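Tryptophan--tRNA ligase (Aeropyrum pernix, PDB 3A04) catalyses the ATP-dependent attachment of L-tryptophan to its cognate tRNA, releasing AMP and diphosphate, as a class I aminoacyl-tRNA synthetase. Local coordinates at residues R223-L228 and E239-T244; V106-A111 and E131-M136; Q163-K168 and Q192-L197; S30-L35 and R56-I61. One frame throughout, in Å; residues are numbered along the deposited sequence.

Contact 1: residues R223-L228 and E239-T244; sequences RLTRDL and ERPAST
Arg226 and Pro241 make the close-packed part of this contact, their side chains running past each other in opposite directions. CG of Arg226 lies 3.7 Å from CD of Pro241, and the same ring is also reached by Thr225, whose CG2 is 4.0 Å from Pro241 CG. That methyl stands anti to the backbone N, which leaves Thr225 OG1 turned back to the carbonyl of His221, one turn earlier. A bend at chi3 (65°) brings the guanidinium of Arg226 round to the loop, where NH1 donates to Pro241 O at 2.9 Å. The acceptor lies almost exactly in the guanidinium plane, yet the nitrogen sits well above the carbonyl plane, and the N-H...O angle is 147°. The same NH1 makes a salt bridge to Asp57, so two oxygens grip it.

Toward solvent the fit relaxes. Arg240 CB rests over the rim of one guanidinium face, 3.7 Å from Arg226 NH1, while its own guanidinium is turned 74° from that of Arg226. The approach of Arg240 NE to Arg226 NH2, 4.0 Å, brings like charges together, probably eased by Asp57 and by Asp230, the salt-bridge partner of Arg240.

The pair belongs to the beta-alpha-beta unit of strand 210-215, helix 219-231 and strand 242-246; helix 183-197 packs against both Thr225 and Pro241, through Ala193, Ile196 and Leu197.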
loop_
_atom_site.group_PDB
_atom_site.type_symbol
_atom_site.label_atom_id
_atom_site.label_comp_id
_atom_site.label_asym_id
_atom_site.label_seq_id
_atom_site.Cartn_x
_atom_site.Cartn_y
_atom_site.Cartn_z
ATOM N N ARG A 223 11.532 6.270 14.736
ATOM C CA ARG A 223 11.247 7.660 14.951
ATOM C C ARG A 223 10.302 8.121 13.846
ATOM O O ARG A 223 9.433 8.969 14.075
ATOM C CB ARG A 223 12.607 8.445 14.938
ATOM C CG ARG A 223 13.401 8.223 16.243
ATOM C CD ARG A 223 14.527 9.314 16.422
ATOM N NE ARG A 223 15.274 9.571 15.185
ATOM C CZ ARG A 223 16.424 8.970 14.865
ATOM N NH1 ARG A 223 16.933 8.062 15.666
ATOM N NH2 ARG A 223 17.075 9.262 13.750
ATOM N N LEU A 224 10.491 7.613 12.632
ATOM C CA LEU A 224 9.566 7.985 11.560
ATOM C C LEU A 224 8.141 7.445 11.925
ATOM O O LEU A 224 7.151 8.135 11.736
ATOM C CB LEU A 224 10.003 7.453 10.192
ATOM C CG LEU A 224 8.995 7.600 9.034
ATOM C CD1 LEU A 224 8.765 9.119 8.711
ATOM C CD2 LEU A 224 9.438 6.827 7.740
ATOM N N THR A 225 8.067 6.240 12.465
ATOM C CA THR A 225 6.778 5.645 12.976
ATOM C C THR A 225 6.137 6.528 14.043
ATOM O O THR A 225 4.921 6.756 14.014
ATOM C CB THR A 225 7.012 4.179 13.500
ATOM O OG1 THR A 225 7.531 3.410 12.399
ATOM C CG2 THR A 225 5.711 3.483 13.975
ATOM N N ARG A 226 6.941 7.040 14.977
ATOM C CA ARG A 226 6.381 7.899 16.040
ATOM C C ARG A 226 5.918 9.193 15.405
ATOM O O ARG A 226 4.892 9.681 15.768
ATOM C CB ARG A 226 7.453 8.205 17.079
ATOM C CG ARG A 226 7.756 6.976 17.987
ATOM C CD ARG A 226 9.136 7.184 18.696
ATOM N NE ARG A 226 9.152 8.322 19.651
ATOM C CZ ARG A 226 8.689 8.274 20.899
ATOM N NH1 ARG A 226 8.080 7.185 21.432
ATOM N NH2 ARG A 226 8.778 9.370 21.641
ATOM N N ASP A 227 6.670 9.733 14.430
ATOM C CA ASP A 227 6.144 10.911 13.674
ATOM C C ASP A 227 4.818 10.633 12.953
ATOM O O ASP A 227 3.924 11.458 12.988
ATOM C CB ASP A 227 7.116 11.484 12.681
ATOM C CG ASP A 227 8.379 12.065 13.371
ATOM O OD1 ASP A 227 8.358 12.287 14.587
ATOM O OD2 ASP A 227 9.440 12.136 12.709
ATOM N N LEU A 228 4.730 9.512 12.240
ATOM C CA LEU A 228 3.488 9.114 11.616
ATOM C C LEU A 228 2.310 9.062 12.626
ATOM O O LEU A 228 1.211 9.611 12.346
ATOM C CB LEU A 228 3.653 7.805 10.773
ATOM C CG LEU A 228 4.373 7.934 9.436
ATOM C CD1 LEU A 228 4.717 6.469 8.981
ATOM C CD2 LEU A 228 3.398 8.646 8.394
ATOM N N GLU A 239 -0.978 6.456 19.631
ATOM C CA GLU A 239 0.084 6.780 20.552
ATOM C C GLU A 239 1.464 6.451 19.918
ATOM O O GLU A 239 1.651 5.446 19.124
ATOM C CB GLU A 239 -0.156 6.054 21.913
ATOM C CG GLU A 239 1.123 6.167 22.909
ATOM C CD GLU A 239 0.888 5.799 24.408
ATOM O OE1 GLU A 239 0.078 6.554 25.004
ATOM O OE2 GLU A 239 1.532 4.804 25.009
ATOM N N ARG A 240 2.454 7.267 20.283
ATOM C CA ARG A 240 3.828 7.029 19.869
ATOM C C ARG A 240 4.325 5.681 20.490
ATOM O O ARG A 240 4.123 5.438 21.676
ATOM C CB ARG A 240 4.716 8.188 20.364
ATOM C CG ARG A 240 4.481 9.464 19.516
ATOM C CD ARG A 240 5.462 10.628 19.959
ATOM N NE ARG A 240 5.187 11.042 21.327
ATOM C CZ ARG A 240 4.202 11.860 21.733
ATOM N NH1 ARG A 240 3.373 12.449 20.848
ATOM N NH2 ARG A 240 4.072 12.125 23.053
ATOM N N PRO A 241 4.880 4.773 19.671
ATOM C CA PRO A 241 5.299 3.492 20.301
ATOM C C PRO A 241 6.540 3.633 21.166
ATOM O O PRO A 241 7.448 4.381 20.831
ATOM C CB PRO A 241 5.636 2.593 19.094
ATOM C CG PRO A 241 5.928 3.656 17.918
ATOM C CD PRO A 241 4.837 4.700 18.209
ATOM N N ALA A 242 6.563 2.885 22.248
ATOM C CA ALA A 242 7.743 2.740 23.127
ATOM C C ALA A 242 8.722 1.712 22.540
ATOM O O ALA A 242 8.372 1.009 21.612
ATOM C CB ALA A 242 7.294 2.326 24.541
ATOM N N SER A 243 9.952 1.688 23.050
ATOM C CA SER A 243 10.960 0.810 22.577
ATOM C C SER A 243 11.920 0.406 23.690
ATOM O O SER A 243 12.091 1.136 24.706
ATOM C CB SER A 243 11.717 1.456 21.405
ATOM O OG SER A 243 12.054 2.820 21.662
ATOM N N THR A 244 12.551 -0.758 23.537
ATOM C CA THR A 244 13.671 -1.141 24.435
ATOM C C THR A 244 14.783 -1.398 23.461
ATOM O O THR A 244 14.482 -1.700 22.285
ATOM C CB THR A 244 13.435 -2.375 25.304
ATOM O OG1 THR A 244 13.049 -3.489 24.471
ATOM C CG2 THR A 244 12.280 -2.153 26.348
#

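Contact 2: residues V106-A111 and E131-M136; sequences VAIADA and EYIANM
The sulfur end of Met136 reaches Val106 with chi3 at -123°, away from the staggered values, which turns the methyl aside by rotation about CG-SD, the chain being extended at chi2. Val106 CG1 consequently meets two atoms of the thioether, lying 4.0 Å from Met136 CE and about as far from SD. The two side chains slide past each other in opposite directions. Val106 presents this methyl because CG1 stands anti to the backbone N (chi1 178°).

Two residues along the strand, Ile108 makes the second apolar touch: its CD1 comes to 4.1 Å from CG1 of Ile133. All four residues are buried, and the link between strand and helix is purely apolar. With the CA atoms of Val106 and Ile133 8.9 Å apart, the methyl and thioether groups bridge the distance.

The helix is itself irregular, with a wider pi-type turn at 131-133. Just beyond it Asn135 ND2 donates to Glu131 O at 2.8 Å, a nearly straight bond (166°) made close to the amide plane, while its OD1 is bonded to His352. Tyr132 turns its ring off to one side, where OH bonds Ser80 O and the ring meets His87 edge-to-face, both in the HIGH motif.

Strand 103-108 runs between strands 72-77 and 147-150 in the parallel part of the mixed sheet; Phe77 and Phe148 from these neighbours pack beside the contact, and helix 334-364 backs helix 121-139.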
loop_
_atom_site.group_PDB
_atom_site.type_symbol
_atom_site.label_atom_id
_atom_site.label_comp_id
_atom_site.label_asym_id
_atom_site.label_seq_id
_atom_site.Cartn_x
_atom_site.Cartn_y
_atom_site.Cartn_z
ATOM N N VAL A 106 3.416 -10.892 16.431
ATOM C CA VAL A 106 4.570 -11.205 15.603
ATOM C C VAL A 106 4.193 -11.024 14.144
ATOM O O VAL A 106 3.336 -11.748 13.609
ATOM C CB VAL A 106 5.051 -12.668 15.823
ATOM C CG1 VAL A 106 6.249 -12.921 14.855
ATOM C CG2 VAL A 106 5.568 -12.831 17.295
ATOM N N ALA A 107 4.825 -10.055 13.486
ATOM C CA ALA A 107 4.529 -9.842 12.079
ATOM C C ALA A 107 5.538 -10.651 11.242
ATOM O O ALA A 107 6.745 -10.632 11.524
ATOM C CB ALA A 107 4.677 -8.339 11.727
ATOM N N ILE A 108 5.031 -11.334 10.219
ATOM C CA ILE A 108 5.839 -11.893 9.160
ATOM C C ILE A 108 5.891 -10.966 7.984
ATOM O O ILE A 108 4.865 -10.696 7.315
ATOM C CB ILE A 108 5.282 -13.285 8.749
ATOM C CG1 ILE A 108 5.108 -14.196 9.979
ATOM C CG2 ILE A 108 6.085 -13.859 7.552
ATOM C CD1 ILE A 108 6.492 -14.706 10.699
ATOM N N ALA A 109 7.106 -10.484 7.682
ATOM C CA ALA A 109 7.327 -9.548 6.566
ATOM C C ALA A 109 7.339 -10.122 5.200
ATOM O O ALA A 109 8.287 -9.891 4.470
ATOM C CB ALA A 109 8.656 -8.686 6.863
ATOM N N ASP A 110 6.281 -10.896 4.816
ATOM C CA ASP A 110 6.268 -11.549 3.521
ATOM C C ASP A 110 6.036 -10.613 2.339
ATOM O O ASP A 110 6.448 -10.928 1.223
ATOM C CB ASP A 110 5.185 -12.704 3.480
ATOM C CG ASP A 110 3.733 -12.166 3.459
ATOM O OD1 ASP A 110 3.371 -11.260 4.274
ATOM O OD2 ASP A 110 2.873 -12.709 2.669
ATOM N N ALA A 111 5.400 -9.431 2.555
ATOM C CA ALA A 111 5.271 -8.463 1.496
ATOM C C ALA A 111 6.689 -7.876 1.140
ATOM O O ALA A 111 7.120 -7.816 -0.040
ATOM C CB ALA A 111 4.286 -7.298 1.974
ATOM N N GLU A 131 10.246 -22.437 9.604
ATOM C CA GLU A 131 11.489 -21.938 10.127
ATOM C C GLU A 131 11.276 -20.849 11.212
ATOM O O GLU A 131 11.973 -20.849 12.213
ATOM C CB GLU A 131 12.301 -21.394 9.000
ATOM C CG GLU A 131 13.782 -21.191 9.200
ATOM C CD GLU A 131 14.548 -22.447 9.771
ATOM O OE1 GLU A 131 14.238 -23.663 9.471
ATOM O OE2 GLU A 131 15.494 -22.140 10.525
ATOM N N TYR A 132 10.341 -19.931 11.050
ATOM C CA TYR A 132 10.240 -18.883 12.016
ATOM C C TYR A 132 9.193 -19.241 13.062
ATOM O O TYR A 132 9.533 -19.349 14.248
ATOM C CB TYR A 132 9.990 -17.509 11.327
ATOM C CG TYR A 132 11.307 -17.049 10.709
ATOM C CD1 TYR A 132 11.793 -17.604 9.512
ATOM C CD2 TYR A 132 12.122 -16.225 11.400
ATOM C CE1 TYR A 132 13.035 -17.223 8.986
ATOM C CE2 TYR A 132 13.346 -15.835 10.872
ATOM C CZ TYR A 132 13.796 -16.357 9.712
ATOM O OH TYR A 132 14.982 -15.905 9.249
ATOM N N ILE A 133 7.907 -19.358 12.657
ATOM C CA ILE A 133 6.895 -19.567 13.695
ATOM C C ILE A 133 7.201 -20.859 14.511
ATOM O O ILE A 133 7.064 -20.866 15.742
ATOM C CB ILE A 133 5.461 -19.567 13.123
ATOM C CG1 ILE A 133 5.158 -18.140 12.566
ATOM C CG2 ILE A 133 4.427 -19.956 14.204
ATOM C CD1 ILE A 133 3.932 -18.071 11.593
ATOM N N ALA A 134 7.546 -21.936 13.807
ATOM C CA ALA A 134 7.754 -23.198 14.521
ATOM C C ALA A 134 8.922 -23.070 15.495
ATOM O O ALA A 134 8.798 -23.516 16.603
ATOM C CB ALA A 134 7.936 -24.370 13.555
ATOM N N ASN A 135 10.017 -22.403 15.117
ATOM C CA ASN A 135 11.112 -22.203 16.110
ATOM C C ASN A 135 10.716 -21.314 17.273
ATOM O O ASN A 135 11.104 -21.521 18.407
ATOM C CB ASN A 135 12.354 -21.664 15.431
ATOM C CG ASN A 135 13.200 -22.788 14.858
ATOM O OD1 ASN A 135 13.642 -23.640 15.596
ATOM N ND2 ASN A 135 13.394 -22.802 13.566
ATOM N N MET A 136 9.899 -20.303 17.011
ATOM C CA MET A 136 9.420 -19.468 18.107
ATOM C C MET A 136 8.559 -20.240 19.126
ATOM O O MET A 136 8.685 -20.089 20.327
ATOM C CB MET A 136 8.576 -18.344 17.512
ATOM C CG MET A 136 9.521 -17.304 16.903
ATOM S SD MET A 136 8.432 -15.910 16.340
ATOM C CE MET A 136 8.891 -15.891 14.649
#

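Contact 3: residues Q163-K168 and Q192-L197; sequences QLFSGK and QAADIL
The Phe165 ring points the edge around CE2 and CZ into helix 183-197, and its closest in-plane neighbour is a backbone atom: Ala194 N lies 3.6 Å from CE2. The methyls of two other residues approach obliquely. Ala193 CB is 3.9 Å from Phe165 CE2, and Leu197 CD1 comes closest of all, 3.5 Å from Phe165 CZ. Ala193 and Leu197 are four residues apart, so the ring meets side chains one helical turn apart, with Ala194 CB adding a looser touch at 4.2 Å from CE2. Two small alanines let the aromatic edge come near the main chain.

Phe165 has CG anti to its carbonyl carbon (chi1 -67°), which carries the ring toward helix 183-197. Phe165 to Lys168 forms a type I beta turn, closed by the bond from Lys168 N to Phe165 O. Ser166 OG donates to Gln163 O at 2.8 Å, tying its side chain back to the preceding backbone.

Leu190 and Met232 also pack against Phe165. This buried helix-to-helix packing places helix 156-165 against helix 183-197, which helix 219-231 meets through Ala193 and Leu197. Gln163 NE2 bonds to Gln151 O of the second subunit, and Leu164, Ser166 and Lys168 pack on that subunit too, putting this end of the 156-168 region at the dimer interface.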
loop_
_atom_site.group_PDB
_atom_site.type_symbol
_atom_site.label_atom_id
_atom_site.label_comp_id
_atom_site.label_asym_id
_atom_site.label_seq_id
_atom_site.Cartn_x
_atom_site.Cartn_y
_atom_site.Cartn_z
ATOM N N GLN A 163 -2.120 3.184 3.445
ATOM C CA GLN A 163 -2.577 4.165 2.427
ATOM C C GLN A 163 -2.595 5.626 2.939
ATOM O O GLN A 163 -2.141 6.543 2.260
ATOM C CB GLN A 163 -3.961 3.828 1.964
ATOM C CG GLN A 163 -4.090 2.494 1.241
ATOM C CD GLN A 163 -5.567 2.129 0.977
ATOM O OE1 GLN A 163 -6.335 1.819 1.916
ATOM N NE2 GLN A 163 -5.962 2.142 -0.306
ATOM N N LEU A 164 -3.019 5.814 4.164
ATOM C CA LEU A 164 -3.100 7.162 4.716
ATOM C C LEU A 164 -1.717 7.640 5.138
ATOM O O LEU A 164 -1.455 8.820 4.991
ATOM C CB LEU A 164 -4.061 7.209 5.892
ATOM C CG LEU A 164 -5.513 6.793 5.495
ATOM C CD1 LEU A 164 -6.414 6.976 6.747
ATOM C CD2 LEU A 164 -6.102 7.571 4.343
ATOM N N PHE A 165 -0.820 6.734 5.606
ATOM C CA PHE A 165 0.529 7.153 5.969
ATOM C C PHE A 165 1.266 7.715 4.777
ATOM O O PHE A 165 2.157 8.575 4.970
ATOM C CB PHE A 165 1.419 6.011 6.513
ATOM C CG PHE A 165 0.976 5.451 7.840
ATOM C CD1 PHE A 165 0.095 6.140 8.672
ATOM C CD2 PHE A 165 1.529 4.236 8.303
ATOM C CE1 PHE A 165 -0.303 5.618 9.929
ATOM C CE2 PHE A 165 1.140 3.705 9.569
ATOM C CZ PHE A 165 0.225 4.401 10.383
ATOM N N SER A 166 0.990 7.213 3.564
ATOM C CA SER A 166 1.745 7.676 2.385
ATOM C C SER A 166 1.580 9.168 2.123
ATOM O O SER A 166 2.467 9.774 1.477
ATOM C CB SER A 166 1.357 6.893 1.130
ATOM O OG SER A 166 0.061 7.267 0.694
ATOM N N GLY A 167 0.538 9.771 2.697
ATOM C CA GLY A 167 0.356 11.233 2.564
ATOM C C GLY A 167 1.120 12.046 3.620
ATOM O O GLY A 167 1.191 13.277 3.524
ATOM N N LYS A 168 1.748 11.367 4.573
ATOM C CA LYS A 168 2.315 12.070 5.732
ATOM C C LYS A 168 3.810 11.916 5.893
ATOM O O LYS A 168 4.351 12.129 6.955
ATOM C CB LYS A 168 1.597 11.641 7.003
ATOM C CG LYS A 168 0.070 11.877 6.972
ATOM C CD LYS A 168 -0.199 13.397 6.965
ATOM C CE LYS A 168 -1.659 13.644 7.276
ATOM N NZ LYS A 168 -1.912 15.129 7.171
ATOM N N GLN A 192 6.008 -1.301 7.533
ATOM C CA GLN A 192 6.596 -1.550 8.819
ATOM C C GLN A 192 6.035 -0.623 9.848
ATOM O O GLN A 192 5.933 -1.004 11.008
ATOM C CB GLN A 192 8.139 -1.407 8.657
ATOM C CG GLN A 192 8.938 -2.247 9.481
ATOM C CD GLN A 192 10.432 -1.779 9.532
ATOM O OE1 GLN A 192 11.132 -1.963 10.569
ATOM N NE2 GLN A 192 10.895 -1.155 8.430
ATOM N N ALA A 193 5.741 0.645 9.492
ATOM C CA ALA A 193 5.133 1.541 10.498
ATOM C C ALA A 193 3.732 0.982 10.840
ATOM O O ALA A 193 3.293 1.091 11.976
ATOM C CB ALA A 193 4.965 2.964 9.898
ATOM N N ALA A 194 2.966 0.566 9.805
ATOM C CA ALA A 194 1.656 -0.064 10.096
ATOM C C ALA A 194 1.758 -1.291 10.971
ATOM O O ALA A 194 0.871 -1.549 11.845
ATOM C CB ALA A 194 0.928 -0.392 8.758
ATOM N N ASP A 195 2.765 -2.131 10.732
ATOM C CA ASP A 195 2.958 -3.298 11.654
ATOM C C ASP A 195 2.961 -2.813 13.133
ATOM O O ASP A 195 2.288 -3.380 13.991
ATOM C CB ASP A 195 4.303 -4.023 11.348
ATOM C CG ASP A 195 4.236 -4.829 10.053
ATOM O OD1 ASP A 195 3.103 -5.266 9.673
ATOM O OD2 ASP A 195 5.275 -4.977 9.370
ATOM N N ILE A 196 3.741 -1.774 13.437
ATOM C CA ILE A 196 3.786 -1.260 14.826
ATOM C C ILE A 196 2.469 -0.629 15.304
ATOM O O ILE A 196 1.963 -0.925 16.409
ATOM C CB ILE A 196 4.953 -0.238 14.953
ATOM C CG1 ILE A 196 6.268 -0.989 14.648
ATOM C CG2 ILE A 196 4.906 0.477 16.332
ATOM C CD1 ILE A 196 7.521 -0.049 14.286
ATOM N N LEU A 197 1.900 0.244 14.484
ATOM C CA LEU A 197 0.790 1.085 14.945
ATOM C C LEU A 197 -0.552 0.394 14.824
ATOM O O LEU A 197 -1.435 0.803 15.506
ATOM C CB LEU A 197 0.777 2.360 14.074
ATOM C CG LEU A 197 2.012 3.239 14.361
ATOM C CD1 LEU A 197 2.100 4.341 13.340
ATOM C CD2 LEU A 197 2.085 3.835 15.805
#

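Contact 4: residues S30-L35 and R56-I61; sequences SEVLPL and RDFDKI
Leu35 and Asp59 meet where the short helix 33-38 packs on helix 58-66, a helix-to-helix contact at the edge of the mixed sheet, beside edge strand 27-28 and its neighbour 52-56. Leu35 CD1 lies 3.4 Å from Asp59 CB and 3.8 Å from Asp59 CA, so the methyl is pressed onto the aliphatic root of the aspartate, the two side chains being set at a slant. The carboxylate end of Asp59 leads away from segment 30-35, so its side chain presents carbon to Leu35.

Val32, just ahead of helix 33-38, supplies the rest of the first shell by splitting its two methyls between two residues. CG1, anti to the carbonyl carbon, faces the backbone at Asp59 N, 3.9 Å away, and CG2 goes to the ring of Phe58. This second methyl lies near the ring plane, at the edge.

Farther out, Leu62 touches both Val32 and Leu35, and Glu63 also packs on Leu35, extending the contact along helix 58-66. At the start of that helix Asp57 occupies the N-cap position with a positive phi of 69°, although its side chain makes no capping bond. The next residue is held through its backbone, Phe58 N bonding to His55 ND1. In the partner segment, Leu33 N bonds to Ser30 O across the turn that leads into helix 33-38. Val32 CG2 meets the Phe58 ring at CD2, 4.2 Å away.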
loop_
_atom_site.group_PDB
_atom_site.type_symbol
_atom_site.label_atom_id
_atom_site.label_comp_id
_atom_site.label_asym_id
_atom_site.label_seq_id
_atom_site.Cartn_x
_atom_site.Cartn_y
_atom_site.Cartn_z
ATOM N N SER A 30 17.971 1.401 33.212
ATOM C CA SER A 30 17.821 1.379 34.694
ATOM C C SER A 30 16.741 2.373 35.256
ATOM O O SER A 30 16.131 2.123 36.306
ATOM C CB SER A 30 19.195 1.633 35.338
ATOM O OG SER A 30 19.781 2.775 34.732
ATOM N N GLU A 31 16.432 3.444 34.513
ATOM C CA GLU A 31 15.421 4.414 34.997
ATOM C C GLU A 31 14.027 3.777 35.108
ATOM O O GLU A 31 13.159 4.275 35.840
ATOM C CB GLU A 31 15.399 5.651 34.110
ATOM C CG GLU A 31 16.751 6.389 33.987
ATOM C CD GLU A 31 16.636 7.668 33.098
ATOM O OE1 GLU A 31 15.519 7.932 32.527
ATOM O OE2 GLU A 31 17.652 8.411 32.978
ATOM N N VAL A 32 13.794 2.628 34.446
ATOM C CA VAL A 32 12.475 2.032 34.598
ATOM C C VAL A 32 12.411 0.997 35.676
ATOM O O VAL A 32 11.357 0.416 35.872
ATOM C CB VAL A 32 11.886 1.375 33.294
ATOM C CG1 VAL A 32 11.707 2.382 32.203
ATOM C CG2 VAL A 32 12.726 0.107 32.804
ATOM N N LEU A 33 13.500 0.755 36.398
ATOM C CA LEU A 33 13.475 -0.294 37.417
ATOM C C LEU A 33 12.334 -0.143 38.413
ATOM O O LEU A 33 11.583 -1.120 38.679
ATOM C CB LEU A 33 14.865 -0.526 38.058
ATOM C CG LEU A 33 15.874 -1.073 37.017
ATOM C CD1 LEU A 33 17.359 -1.027 37.424
ATOM C CD2 LEU A 33 15.504 -2.514 36.480
ATOM N N PRO A 34 12.134 1.091 38.933
ATOM C CA PRO A 34 11.110 1.252 39.944
ATOM C C PRO A 34 9.730 1.032 39.294
ATOM O O PRO A 34 8.866 0.415 39.896
ATOM C CB PRO A 34 11.274 2.720 40.379
ATOM C CG PRO A 34 12.753 3.048 40.116
ATOM C CD PRO A 34 13.005 2.288 38.806
ATOM N N LEU A 35 9.533 1.471 38.051
ATOM C CA LEU A 35 8.241 1.183 37.400
ATOM C C LEU A 35 8.043 -0.304 37.170
ATOM O O LEU A 35 6.936 -0.868 37.322
ATOM C CB LEU A 35 8.075 2.005 36.086
ATOM C CG LEU A 35 7.513 3.399 36.398
ATOM C CD1 LEU A 35 7.757 4.385 35.273
ATOM C CD2 LEU A 35 6.011 3.376 36.883
ATOM N N ARG A 56 12.842 3.916 25.273
ATOM C CA ARG A 56 12.181 5.216 25.062
ATOM C C ARG A 56 10.708 4.997 25.337
ATOM O O ARG A 56 10.078 4.134 24.704
ATOM C CB ARG A 56 12.448 5.749 23.664
ATOM C CG ARG A 56 11.751 7.169 23.428
ATOM C CD ARG A 56 12.217 7.734 22.118
ATOM N NE ARG A 56 11.917 6.836 20.974
ATOM C CZ ARG A 56 12.736 6.641 19.951
ATOM N NH1 ARG A 56 13.881 7.318 19.857
ATOM N NH2 ARG A 56 12.405 5.780 18.971
ATOM N N ASP A 57 10.161 5.698 26.348
ATOM C CA ASP A 57 8.728 5.651 26.689
ATOM C C ASP A 57 8.236 4.330 27.279
ATOM O O ASP A 57 7.026 4.136 27.447
ATOM C CB ASP A 57 7.873 6.043 25.430
ATOM C CG ASP A 57 7.958 7.581 25.076
ATOM O OD1 ASP A 57 8.510 8.354 25.922
ATOM O OD2 ASP A 57 7.456 7.973 23.990
ATOM N N PHE A 58 9.135 3.368 27.575
ATOM C CA PHE A 58 8.671 2.093 28.232
ATOM C C PHE A 58 8.060 2.336 29.629
ATOM O O PHE A 58 7.213 1.569 30.159
ATOM C CB PHE A 58 9.877 1.092 28.291
ATOM C CG PHE A 58 9.503 -0.344 28.652
ATOM C CD1 PHE A 58 8.404 -0.948 28.067
ATOM C CD2 PHE A 58 10.265 -1.066 29.607
ATOM C CE1 PHE A 58 8.038 -2.319 28.397
ATOM C CE2 PHE A 58 9.933 -2.375 29.976
ATOM C CZ PHE A 58 8.827 -3.018 29.382
ATOM N N ASP A 59 8.499 3.408 30.281
ATOM C CA ASP A 59 7.780 3.901 31.496
ATOM C C ASP A 59 6.269 4.108 31.334
ATOM O O ASP A 59 5.461 3.628 32.160
ATOM C CB ASP A 59 8.439 5.177 32.035
ATOM C CG ASP A 59 8.504 6.306 31.014
ATOM O OD1 ASP A 59 8.529 6.069 29.805
ATOM O OD2 ASP A 59 8.591 7.479 31.448
ATOM N N LYS A 60 5.880 4.759 30.238
ATOM C CA LYS A 60 4.436 4.949 29.944
ATOM C C LYS A 60 3.760 3.600 29.809
ATOM O O LYS A 60 2.620 3.415 30.259
ATOM C CB LYS A 60 4.273 5.761 28.628
ATOM C CG LYS A 60 4.794 7.226 28.749
ATOM C CD LYS A 60 4.816 7.973 27.420
ATOM C CE LYS A 60 3.429 8.292 26.825
ATOM N NZ LYS A 60 3.504 8.944 25.410
ATOM N N ILE A 61 4.475 2.614 29.202
ATOM C CA ILE A 61 3.840 1.283 29.047
ATOM C C ILE A 61 3.563 0.662 30.400
ATOM O O ILE A 61 2.498 0.103 30.627
ATOM C CB ILE A 61 4.791 0.294 28.280
ATOM C CG1 ILE A 61 5.264 0.920 26.979
ATOM C CG2 ILE A 61 4.060 -1.068 28.071
ATOM C CD1 ILE A 61 4.011 1.185 25.990
#

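How the contacts relate
Touches run from contact 4 to contact 1, from 1 to 3 and from 3 to 2; contacts 1 and 2 reach the same sheet, their centres 22 Å apart. Contacts 1 and 4 share a salt bridge, Arg226 NH1 to Asp57 OD2 at 2.7 Å, and a probable backbone hydrogen bond from Arg56 N to Ser243 O. Contacts 1 and 3, with centres 11 Å apart, pack directly: Pro241 CB is 3.6 Å from Ile196 CG2. Contact 2 reaches contact 3 through Ala107 CB, 3.9 Å from Asp195 CG, but its centre is about 28 Å from that of contact 4, across the chain's centre. Contact 2 borders the HIGH motif, through Tyr132 and Glu131.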